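Local coordinates for putative hemin transport system, substrate-binding protein (Burkholderia cenocepacia J2315, PDB 5GIZ), which binds heme in the periplasm and probably delivers it to an inner-membrane transporter as the substrate-binding component of a bacterial heme-uptake system, at residues L153-H158 with V207-E212; T170-M175 with F247-G252; I176-A181 with L257-L262. All blocks are in the same frame, centred on the assembly; numbering follows the deposited sequence.

How the contacts relate
All three contacts lie in the C-terminal half of the chain, and their segments cross in sequence: 153-158, 170-175 and 176-181 come first, then their partners 207-212, 247-252 and 257-262 in the same order. Contact 1 joins two parallel strands of the mixed sheet. Contacts 2 and 3 follow one another along helix 171-178, which meets helix 245-249 and then helix 255-269; their centres are about 9 Å apart. The centre of contact 1 is about 12 Å from that of contact 2 and about 15 Å from that of contact 3, with Phe154 and Leu208 packing against both. Sheet and helices form a continuous core including Ala171 and Ala172, which bind heme in the heme-bound protein.

Contact 1: residues L153-H158 with V207-E212; sequences LFVLNH and VLISDE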
# COMPACT_ATOMS: atom_id res chain seq x y z
N LEU A 153 16.75 2.92 -1.22
CA LEU A 153 16.60 1.55 -0.71
C LEU A 153 15.36 1.54 0.15
O LEU A 153 15.30 2.33 1.09
CB LEU A 153 17.78 1.26 0.19
CG LEU A 153 17.73 -0.09 0.90
CD1 LEU A 153 17.87 -1.22 -0.09
CD2 LEU A 153 18.80 -0.15 1.99
N PHE A 154 14.43 0.64 -0.15
CA PHE A 154 13.27 0.38 0.69
C PHE A 154 13.44 -0.86 1.54
O PHE A 154 13.59 -1.94 1.03
CB PHE A 154 11.94 0.27 -0.09
CG PHE A 154 10.76 0.05 0.82
CD1 PHE A 154 10.31 1.07 1.60
CD2 PHE A 154 10.21 -1.20 1.00
CE1 PHE A 154 9.28 0.91 2.51
CE2 PHE A 154 9.17 -1.35 1.92
CZ PHE A 154 8.74 -0.33 2.67
N VAL A 155 13.45 -0.64 2.84
CA VAL A 155 13.45 -1.69 3.84
C VAL A 155 12.03 -1.95 4.30
O VAL A 155 11.39 -1.06 4.89
CB VAL A 155 14.26 -1.24 5.06
CG1 VAL A 155 14.16 -2.28 6.19
CG2 VAL A 155 15.72 -1.00 4.64
N LEU A 156 11.59 -3.20 4.14
CA LEU A 156 10.30 -3.62 4.68
C LEU A 156 10.42 -3.92 6.18
O LEU A 156 9.63 -3.45 6.98
CB LEU A 156 9.80 -4.86 3.95
CG LEU A 156 8.42 -5.37 4.39
CD1 LEU A 156 7.36 -4.28 4.24
CD2 LEU A 156 8.04 -6.61 3.62
N ASN A 157 11.40 -4.74 6.51
CA ASN A 157 11.60 -5.19 7.87
C ASN A 157 13.00 -5.77 8.03
O ASN A 157 13.82 -5.78 7.08
CB ASN A 157 10.51 -6.22 8.25
CG ASN A 157 10.60 -7.50 7.46
OD1 ASN A 157 11.66 -8.09 7.32
ND2 ASN A 157 9.45 -7.96 6.95
N HIS A 158 13.29 -6.26 9.24
CA HIS A 158 14.57 -6.86 9.57
C HIS A 158 14.30 -8.19 10.22
O HIS A 158 13.31 -8.35 10.95
CB HIS A 158 15.33 -6.04 10.62
CG HIS A 158 15.96 -4.79 10.09
ND1 HIS A 158 15.22 -3.67 9.79
CD2 HIS A 158 17.25 -4.46 9.87
CE1 HIS A 158 16.04 -2.71 9.38
NE2 HIS A 158 17.28 -3.16 9.45
N VAL A 207 17.60 5.91 2.66
CA VAL A 207 16.90 4.73 3.11
C VAL A 207 15.46 5.11 3.44
O VAL A 207 15.21 5.97 4.27
CB VAL A 207 17.55 4.12 4.35
CG1 VAL A 207 16.77 2.94 4.81
CG2 VAL A 207 19.02 3.77 4.10
N LEU A 208 14.53 4.41 2.81
CA LEU A 208 13.11 4.57 2.99
C LEU A 208 12.63 3.35 3.76
O LEU A 208 13.01 2.22 3.48
CB LEU A 208 12.42 4.59 1.63
CG LEU A 208 10.90 4.76 1.58
CD1 LEU A 208 10.50 6.12 2.17
CD2 LEU A 208 10.40 4.62 0.14
N ILE A 209 11.78 3.60 4.72
CA ILE A 209 11.25 2.54 5.60
C ILE A 209 9.86 2.94 6.05
O ILE A 209 9.53 4.13 6.18
CB ILE A 209 12.23 2.31 6.78
CG1 ILE A 209 11.87 1.06 7.57
CG2 ILE A 209 12.29 3.50 7.68
CD1 ILE A 209 12.95 0.70 8.57
N SER A 210 9.01 1.96 6.32
CA SER A 210 7.74 2.31 6.91
C SER A 210 7.91 2.70 8.39
O SER A 210 8.87 2.30 9.05
CB SER A 210 6.70 1.20 6.77
OG SER A 210 7.08 0.09 7.57
N ASP A 211 6.92 3.44 8.88
CA ASP A 211 6.86 3.76 10.31
C ASP A 211 6.96 2.49 11.12
O ASP A 211 7.72 2.46 12.13
CB ASP A 211 5.56 4.46 10.70
CG ASP A 211 5.38 5.80 10.04
OD1 ASP A 211 6.33 6.24 9.35
OD2 ASP A 211 4.28 6.40 10.21
N GLU A 212 6.23 1.46 10.70
CA GLU A 212 6.22 0.19 11.42
C GLU A 212 7.59 -0.48 11.43
O GLU A 212 8.05 -0.98 12.46
CB GLU A 212 5.18 -0.74 10.78
CG GLU A 212 3.74 -0.22 10.89
CD GLU A 212 3.25 0.71 9.79
OE1 GLU A 212 4.03 1.35 9.06
OE2 GLU A 212 2.02 0.85 9.69
O HOH W 1 9.11 -0.95 6.02
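Strands 153-158 and 207-210 run parallel, the axes of the two short segments coming within 4.7 Å, and two backbone bonds hold them together. Leu208 uses both its N-H and its C=O on this neighbour: its N donates to Leu153 O at 2.8 Å, and its O accepts from Val155 N at 3.0 Å. Each donor lies nearly along the axis of the carbonyl it meets and each bond is almost straight, at 174° and 164°. Phe154, between the two, turns its own backbone bonding to Ala166 of strand 162-166.

Beyond Val155 the strands separate and a water takes over. It accepts from Ser210 N at 2.9 Å and donates to Val155 O at 2.5 Å and to Leu156 O at 2.7 Å, so that a single molecule satisfies one amide and two carbonyls where the direct ladder has stopped. Ser210 OG, held between its own backbone N and carbonyl carbon (chi1 68°), caps helix 211-217 by its bond with Gly213 N.

On one face of the sheet Phe154 and Leu208 cross obliquely, both extended with CG anti to N. Leu208 CG comes up to the ring edge, in plane, 3.7 Å from Phe154 CD1. On the other face Val155 fits between two neighbours: its CG2 branch meets Val207 CG1, and CG1 lies alongside Ile209 CD1 at 4.0 Å, the two side chains pointing the same way. His158, which contacts heme in a heme-bound form of this protein, lies farther along the first strand and bonds through NE2 to Thr226 OG1. A parallel strand pair, with the second strand passing directly into a capped helix, is characteristic of the alpha/beta lobes of periplasmic binding proteins.

Contact 2: residues T170-M175 with F247-G252; sequences TAADAM and FLLGFG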
# COMPACT_ATOMS: atom_id res chain seq x y z
N THR A 170 7.43 -4.67 -7.06
CA THR A 170 6.94 -4.36 -5.70
C THR A 170 6.24 -2.98 -5.70
O THR A 170 6.52 -2.08 -6.52
CB THR A 170 8.03 -4.33 -4.64
OG1 THR A 170 8.99 -3.33 -4.99
CG2 THR A 170 8.69 -5.65 -4.51
N ALA A 171 5.40 -2.78 -4.68
CA ALA A 171 4.77 -1.48 -4.46
C ALA A 171 5.85 -0.43 -4.24
O ALA A 171 5.77 0.67 -4.76
CB ALA A 171 3.85 -1.54 -3.22
N ALA A 172 6.84 -0.75 -3.40
CA ALA A 172 7.90 0.19 -3.09
C ALA A 172 8.68 0.64 -4.34
O ALA A 172 8.98 1.81 -4.50
CB ALA A 172 8.86 -0.41 -2.07
N ASP A 173 9.03 -0.31 -5.21
CA ASP A 173 9.74 0.02 -6.45
C ASP A 173 8.92 1.06 -7.27
O ASP A 173 9.43 2.05 -7.75
CB ASP A 173 9.95 -1.25 -7.28
CG ASP A 173 10.76 -1.00 -8.52
OD1 ASP A 173 12.00 -1.02 -8.44
OD2 ASP A 173 10.12 -0.77 -9.56
N ALA A 174 7.63 0.81 -7.39
CA ALA A 174 6.76 1.69 -8.14
C ALA A 174 6.67 3.07 -7.50
O ALA A 174 6.74 4.09 -8.16
CB ALA A 174 5.37 1.08 -8.27
N MET A 175 6.57 3.10 -6.18
CA MET A 175 6.45 4.38 -5.49
C MET A 175 7.72 5.25 -5.60
O MET A 175 7.66 6.45 -5.87
CB MET A 175 6.07 4.22 -4.04
CG MET A 175 4.69 3.67 -3.84
SD MET A 175 3.36 4.73 -4.44
CE MET A 175 3.49 6.14 -3.33
N PHE A 247 -0.30 3.95 3.80
CA PHE A 247 -0.30 5.16 3.00
C PHE A 247 0.75 5.05 1.91
O PHE A 247 0.47 5.34 0.75
CB PHE A 247 0.00 6.34 3.95
CG PHE A 247 0.06 7.71 3.31
CD1 PHE A 247 -0.77 8.09 2.30
CD2 PHE A 247 0.85 8.65 3.87
CE1 PHE A 247 -0.76 9.36 1.80
CE2 PHE A 247 0.88 9.93 3.35
CZ PHE A 247 0.10 10.25 2.25
N LEU A 248 1.96 4.64 2.26
CA LEU A 248 3.04 4.56 1.27
C LEU A 248 2.76 3.50 0.21
O LEU A 248 2.94 3.74 -1.01
CB LEU A 248 4.36 4.24 2.01
CG LEU A 248 5.59 4.02 1.14
CD1 LEU A 248 5.95 5.21 0.28
CD2 LEU A 248 6.76 3.60 2.03
N LEU A 249 2.37 2.30 0.63
CA LEU A 249 2.44 1.10 -0.23
C LEU A 249 1.09 0.61 -0.72
O LEU A 249 1.06 -0.33 -1.53
CB LEU A 249 3.12 -0.04 0.52
CG LEU A 249 4.55 0.20 1.01
CD1 LEU A 249 4.97 -0.90 1.98
CD2 LEU A 249 5.51 0.37 -0.15
N GLY A 250 -0.01 1.18 -0.22
CA GLY A 250 -1.31 0.57 -0.43
C GLY A 250 -1.86 0.59 -1.84
O GLY A 250 -2.70 -0.28 -2.17
N PHE A 251 -1.44 1.56 -2.66
CA PHE A 251 -2.02 1.69 -4.02
C PHE A 251 -3.54 1.82 -3.96
O PHE A 251 -4.28 0.99 -4.49
CB PHE A 251 -1.51 0.55 -4.94
CG PHE A 251 -0.24 0.91 -5.56
CD1 PHE A 251 0.95 0.69 -4.90
CD2 PHE A 251 -0.22 1.65 -6.74
CE1 PHE A 251 2.14 1.09 -5.43
CE2 PHE A 251 0.98 2.11 -7.25
CZ PHE A 251 2.16 1.85 -6.59
N GLY A 252 -4.00 2.85 -3.27
CA GLY A 252 -5.38 3.20 -3.19
C GLY A 252 -5.71 4.64 -3.57
O GLY A 252 -4.91 5.31 -4.25
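Helix 171-178 brings its first turn up to residues 247-249 of helix 245-249, with the backbones nearest at Ala171 and Leu249, before Phe251 leaves helical geometry with a positive phi of 56° and turns its ring back toward the first helix. The ring slots in beside that turn: Ala171 O lies at the ring edge, in plane, 3.7 Å from Phe251 CE1, while Ala174 CB meets Phe251 CZ at the same distance. Met175 reaches toward Phe251 tip to tip. Its chain is bent at both chi2 and chi3, near -65° each, which curls the thioether back and puts SD 4.4 Å from the ring centroid, an oblique Met-aromatic contact. The same curl lays Met175 CG 3.3 Å from Leu248 O, so the side chain crosses the carbonyl of Leu248 as well as the ring.

Ala171 and Ala172, both seen to bind heme in this protein, start the helix; Phe154 of strand 151-159 packs on Ala172, Leu248 and Leu249, so the contact joins the heme-site helix to the sheet of the C-terminal lobe. Leu249, with CG anti to its carbonyl carbon, sends CD2 over the helix start, 3.7 Å from Ala172 N, and Ala171 CB sits 3.5 Å from Leu249 O.

Thr170 is the N-cap: its OG1 accepts from Asp173 N at 3.0 Å and is also bonded to Gly167 O. Asp173 in turn pairs with Arg177 in a salt bridge, and its OD1 binds Asn183 and Gln168.

Contact 3: residues I176-A181 with L257-L262; sequences IRYAGA and LAVTTL. With SO4 (sulfate ion), chain C.
Val259 and Leu262, one turn apart on helix 255-269, both point toward the end of helix 171-178, where Tyr178 and Ala179 point back at them. Val259 sets both branches against Tyr178. CG1, anti to the backbone N, lies 3.6 Å from Tyr178 O, while CG2, beside the backbone N, presses on Tyr178 CB at 3.7 Å. A turn later Leu262, extended with CG anti to N (chi1 -179°), covers the methyl of Ala179: CG and CD2 both stand 3.8 Å from Ala179 CB, and CD2 continues to the neighbourhood of Ile176 N.

Although the root of Tyr178 faces Val259, its ring swings away, because CG lies anti to the carbonyl carbon (chi1 -76°). The ring meets Trp132 of helix 118-141 edge-to-face, and at its far end OH donates to sulfate O1 at 2.6 Å, with that oxygen lying at the ring edge, in plane. The hydroxyl has a second hydrogen-bond partner in Val101 N, and Arg136 NH2 also binds the sulfate, an ion probably acquired from the crystallisation liquor.

The chain can turn off so close to Ala179 because the helix closes in a Schellman motif. Ala181 N returns to Ile176 O at 3.0 Å and Gly180 N to Arg177 O at 3.1 Å, with Gly180 at positive phi, where a side chain would collide with the preceding carbonyl. Across the interface itself the side chains meet through aliphatic carbons, with Val259 CG1 also lying against the backbone carbonyl of Tyr178. The Schellman bonds use Ile176 O and Arg177 O, and the phenol finds its partners, Val101 N and the sulfate, away from helix 255-269, so that the adhesion of the two helices rests on apolar fit.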
# COMPACT_ATOMS: atom_id res chain seq x y z
N ILE A 176 8.84 4.58 -5.49
CA ILE A 176 10.15 5.24 -5.61
C ILE A 176 10.25 5.86 -7.01
O ILE A 176 10.61 7.03 -7.15
CB ILE A 176 11.25 4.23 -5.39
CG1 ILE A 176 11.36 3.92 -3.88
CG2 ILE A 176 12.58 4.73 -5.91
CD1 ILE A 176 12.18 2.70 -3.60
N ARG A 177 9.88 5.10 -8.05
CA ARG A 177 9.89 5.66 -9.39
C ARG A 177 8.85 6.74 -9.63
O ARG A 177 9.17 7.77 -10.27
CB ARG A 177 9.70 4.57 -10.41
CG ARG A 177 10.95 3.71 -10.52
CD ARG A 177 10.78 2.61 -11.59
NE ARG A 177 9.88 1.56 -11.15
CZ ARG A 177 8.71 1.23 -11.70
NH1 ARG A 177 8.28 1.83 -12.81
NH2 ARG A 177 8.00 0.25 -11.15
N TYR A 178 7.65 6.63 -9.07
CA TYR A 178 6.68 7.71 -9.21
C TYR A 178 7.14 9.04 -8.57
O TYR A 178 6.77 10.12 -9.01
CB TYR A 178 5.32 7.32 -8.63
CG TYR A 178 4.51 6.37 -9.48
CD1 TYR A 178 4.37 6.58 -10.87
CD2 TYR A 178 3.80 5.31 -8.91
CE1 TYR A 178 3.56 5.77 -11.63
CE2 TYR A 178 3.01 4.50 -9.67
CZ TYR A 178 2.87 4.73 -11.03
OH TYR A 178 2.06 3.89 -11.83
N ALA A 179 7.93 8.91 -7.50
CA ALA A 179 8.43 10.08 -6.82
C ALA A 179 9.68 10.66 -7.46
O ALA A 179 10.27 11.57 -6.86
CB ALA A 179 8.67 9.78 -5.36
N GLY A 180 10.09 10.18 -8.64
CA GLY A 180 11.21 10.77 -9.37
C GLY A 180 12.54 10.19 -8.98
O GLY A 180 13.58 10.78 -9.28
N ALA A 181 12.55 9.06 -8.30
CA ALA A 181 13.76 8.42 -7.85
C ALA A 181 13.98 7.07 -8.53
O ALA A 181 13.20 6.69 -9.41
CB ALA A 181 13.73 8.27 -6.34
N LEU A 257 -1.57 11.78 -3.31
CA LEU A 257 -0.99 12.38 -2.10
C LEU A 257 0.19 11.62 -1.59
O LEU A 257 1.17 12.21 -1.16
CB LEU A 257 -2.05 12.48 -1.01
CG LEU A 257 -1.63 13.16 0.29
CD1 LEU A 257 -1.25 14.61 0.08
CD2 LEU A 257 -2.77 12.97 1.28
N ALA A 258 0.12 10.29 -1.65
CA ALA A 258 1.25 9.48 -1.25
C ALA A 258 2.51 9.74 -2.09
O ALA A 258 3.61 9.86 -1.56
CB ALA A 258 0.89 8.01 -1.31
N VAL A 259 2.34 9.81 -3.40
CA VAL A 259 3.45 10.13 -4.29
C VAL A 259 3.96 11.58 -4.02
O VAL A 259 5.15 11.79 -3.91
CB VAL A 259 3.04 9.92 -5.74
CG1 VAL A 259 4.08 10.50 -6.70
CG2 VAL A 259 2.87 8.45 -6.05
N THR A 260 3.07 12.56 -3.85
CA THR A 260 3.49 13.91 -3.55
C THR A 260 4.28 13.93 -2.24
O THR A 260 5.29 14.62 -2.11
CB THR A 260 2.26 14.81 -3.45
OG1 THR A 260 1.58 14.76 -4.71
CG2 THR A 260 2.64 16.24 -3.18
N THR A 261 3.83 13.17 -1.25
CA THR A 261 4.44 13.15 0.05
C THR A 261 5.77 12.49 0.03
O THR A 261 6.77 13.03 0.60
CB THR A 261 3.53 12.44 1.07
OG1 THR A 261 2.26 13.13 1.13
CG2 THR A 261 4.12 12.42 2.48
N LEU A 262 5.87 11.34 -0.65
CA LEU A 262 7.18 10.72 -0.80
C LEU A 262 8.19 11.66 -1.52
O LEU A 262 9.33 11.80 -1.12
CB LEU A 262 7.04 9.43 -1.58
CG LEU A 262 8.37 8.67 -1.76
CD1 LEU A 262 9.04 8.41 -0.43
CD2 LEU A 262 8.11 7.38 -2.52
S SO4 C . 3.06 4.00 -15.07
O1 SO4 C . 1.85 4.20 -14.36
O2 SO4 C . 2.85 3.46 -16.45
O3 SO4 C . 3.88 5.22 -15.12
O4 SO4 C . 3.93 3.02 -14.49